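Rubber oxygenase (Streptomyces sp., PDB 5O1L) cleaves poly(cis-1,4-isoprene) of natural and synthetic rubber oxidatively at its double bonds with O2, using one non-covalently bound heme b per subunit. Local coordinates at residues Phe385-Leu388 with Phe389-Glu392. Residues are numbered along the deposited sequence; the frame is centred on the assembly and turned at random.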
ATOM      1  N   PHE A 385     -15.122  -9.626   3.945  1.00 14.65           N
ATOM      2  CA  PHE A 385     -14.130  -8.605   4.302  1.00 14.12           C
ATOM      3  C   PHE A 385     -13.690  -7.808   3.067  1.00 14.09           C
ATOM      4  O   PHE A 385     -13.668  -6.559   3.109  1.00 15.00           O
ATOM      5  CB  PHE A 385     -12.928  -9.282   4.998  1.00 15.55           C
ATOM      6  CG  PHE A 385     -11.722  -8.469   5.194  1.00 15.02           C
ATOM      7  CD1 PHE A 385     -11.664  -7.567   6.236  1.00 16.97           C
ATOM      8  CD2 PHE A 385     -10.651  -8.550   4.343  1.00 17.80           C
ATOM      9  CE1 PHE A 385     -10.543  -6.763   6.416  1.00 16.30           C
ATOM     10  CE2 PHE A 385      -9.517  -7.816   4.572  1.00 18.03           C
ATOM     11  CZ  PHE A 385      -9.474  -6.919   5.576  1.00 18.41           C
ATOM     12  N   VAL A 386     -13.330  -8.477   2.005  1.00 14.07           N
ATOM     13  CA  VAL A 386     -12.862  -7.797   0.814  1.00 14.75           C
ATOM     14  C   VAL A 386     -13.983  -6.897   0.251  1.00 15.62           C
ATOM     15  O   VAL A 386     -13.699  -5.751  -0.135  1.00 17.48           O
ATOM     16  CB  VAL A 386     -12.306  -8.808  -0.224  1.00 15.25           C
ATOM     17  CG1 VAL A 386     -11.954  -8.025  -1.486  1.00 15.63           C
ATOM     18  CG2 VAL A 386     -11.049  -9.444   0.368  1.00 15.85           C
ATOM     19  N   LEU A 387     -15.210  -7.394   0.195  1.00 17.25           N
ATOM     20  CA  LEU A 387     -16.320  -6.595  -0.297  1.00 19.82           C
ATOM     21  C   LEU A 387     -16.536  -5.386   0.554  1.00 21.03           C
ATOM     22  O   LEU A 387     -16.801  -4.278   0.021  1.00 23.39           O
ATOM     23  CB  LEU A 387     -17.566  -7.453  -0.360  1.00 22.97           C
ATOM     24  CG  LEU A 387     -17.600  -8.539  -1.383  1.00 28.36           C
ATOM     25  CD1 LEU A 387     -18.913  -9.273  -1.126  1.00 31.11           C
ATOM     26  CD2 LEU A 387     -17.520  -8.054  -2.848  1.00 32.49           C
ATOM     27  N   LEU A 388     -16.392  -5.520   1.859  1.00 19.33           N
ATOM     28  CA  LEU A 388     -16.559  -4.371   2.739  1.00 22.73           C
ATOM     29  C   LEU A 388     -15.439  -3.349   2.497  1.00 26.70           C
ATOM     30  O   LEU A 388     -15.712  -2.138   2.492  1.00 27.71           O
ATOM     31  CB  LEU A 388     -16.663  -4.759   4.187  1.00 24.14           C
ATOM     32  CG  LEU A 388     -17.959  -5.493   4.512  1.00 25.06           C
ATOM     33  CD1 LEU A 388     -17.898  -6.203   5.864  1.00 27.03           C
ATOM     34  CD2 LEU A 388     -19.227  -4.586   4.448  1.00 27.89           C
ATOM     35  N   PHE A 389     -14.200  -3.778   2.274  1.00 27.30           N
ATOM     36  CA  PHE A 389     -13.111  -2.840   1.980  1.00 29.06           C
ATOM     37  C   PHE A 389     -13.252  -2.244   0.612  1.00 32.20           C
ATOM     38  O   PHE A 389     -12.866  -1.093   0.453  1.00 36.29           O
ATOM     39  CB  PHE A 389     -11.756  -3.536   2.151  1.00 28.01           C
ATOM     40  CG  PHE A 389     -11.178  -3.428   3.523  1.00 29.44           C
ATOM     41  CD1 PHE A 389     -11.975  -3.353   4.662  1.00 31.75           C
ATOM     42  CD2 PHE A 389      -9.790  -3.442   3.683  1.00 30.93           C
ATOM     43  CE1 PHE A 389     -11.426  -3.220   5.919  1.00 32.81           C
ATOM     44  CE2 PHE A 389      -9.236  -3.340   4.960  1.00 29.90           C
ATOM     45  CZ  PHE A 389     -10.062  -3.232   6.076  1.00 31.84           C
ATOM     46  N   LEU A 390     -13.827  -2.938  -0.369  1.00 32.60           N
ATOM     47  CA  LEU A 390     -14.210  -2.299  -1.625  1.00 36.23           C
ATOM     48  C   LEU A 390     -15.296  -1.238  -1.412  1.00 44.22           C
ATOM     49  O   LEU A 390     -15.169  -0.129  -1.931  1.00 53.21           O
ATOM     50  CB  LEU A 390     -14.710  -3.307  -2.662  1.00 34.70           C
ATOM     51  CG  LEU A 390     -13.723  -4.236  -3.335  1.00 35.35           C
ATOM     52  CD1 LEU A 390     -14.469  -5.319  -4.117  1.00 36.30           C
ATOM     53  CD2 LEU A 390     -12.863  -3.427  -4.289  1.00 35.28           C
ATOM     54  N   SER A 391     -16.366  -1.575  -0.686  1.00 49.77           N
ATOM     55  CA  SER A 391     -17.458  -0.623  -0.419  1.00 54.70           C
ATOM     56  C   SER A 391     -17.009   0.654   0.273  1.00 61.10           C
ATOM     57  O   SER A 391     -17.382   1.729  -0.155  1.00 63.72           O
ATOM     58  CB  SER A 391     -18.548  -1.262   0.463  1.00 54.65           C
ATOM     59  OG  SER A 391     -19.345  -2.155  -0.281  1.00 57.93           O
ATOM     60  N   GLU A 392     -16.217   0.530   1.337  1.00 69.55           N
ATOM     61  CA  GLU A 392     -15.877   1.645   2.211  1.00 75.74           C
ATOM     62  C   GLU A 392     -15.027   2.743   1.583  1.00 79.92           C
ATOM     63  O   GLU A 392     -15.346   3.915   1.721  1.00 83.76           O
ATOM     64  CB  GLU A 392     -15.212   1.142   3.507  1.00 78.73           C
ATOM     65  CG  GLU A 392     -14.847   2.211   4.553  1.00 83.89           C
ATOM     66  CD  GLU A 392     -15.883   3.335   4.725  1.00 86.55           C
ATOM     67  OE1 GLU A 392     -17.098   3.053   4.777  1.00 92.65           O
ATOM     68  OE2 GLU A 392     -15.487   4.521   4.803  1.00 87.82           O
TER
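Phe-385 and Phe-389, one helical turn apart, form an oblique aromatic pair: their ring centroids are 4.4 Å apart and their planes make 41°. Phe-385 CE1 lies over one face of the Phe-389 ring, offset toward its rim, 3.6 Å from Phe-389 CZ. With CG anti to the backbone N (chi1 168°), the Phe-385 ring projects outward from the helix beside that of Phe-389, which tilts back toward it. Elsewhere, Leu-387 CD2 and Leu-390 CD1 make a looser apolar contact at 4.3 Å. Four i to i+4 backbone hydrogen bonds identify regular alpha-helix, here near the end of helix 373-393; Leu-390 N to Val-386 O measures 2.8 Å, with an N-H...O angle of 160°. Leu-387 O accepts twice, from Ser-391 N at 2.8 Å and weakly from Ser-391 OG at 3.3 Å. Both aromatic rings are buried: Phe-385 packs on Leu-314 and Leu-318 of a loop, while Phe-389 has a cation-pi partner in Arg-170, joining the helix to two loops. An alanine in place of Phe-389 would probably leave Phe-385 CE1 and CZ without the ring carbons they pack against and Arg-170 without its cation-pi partner.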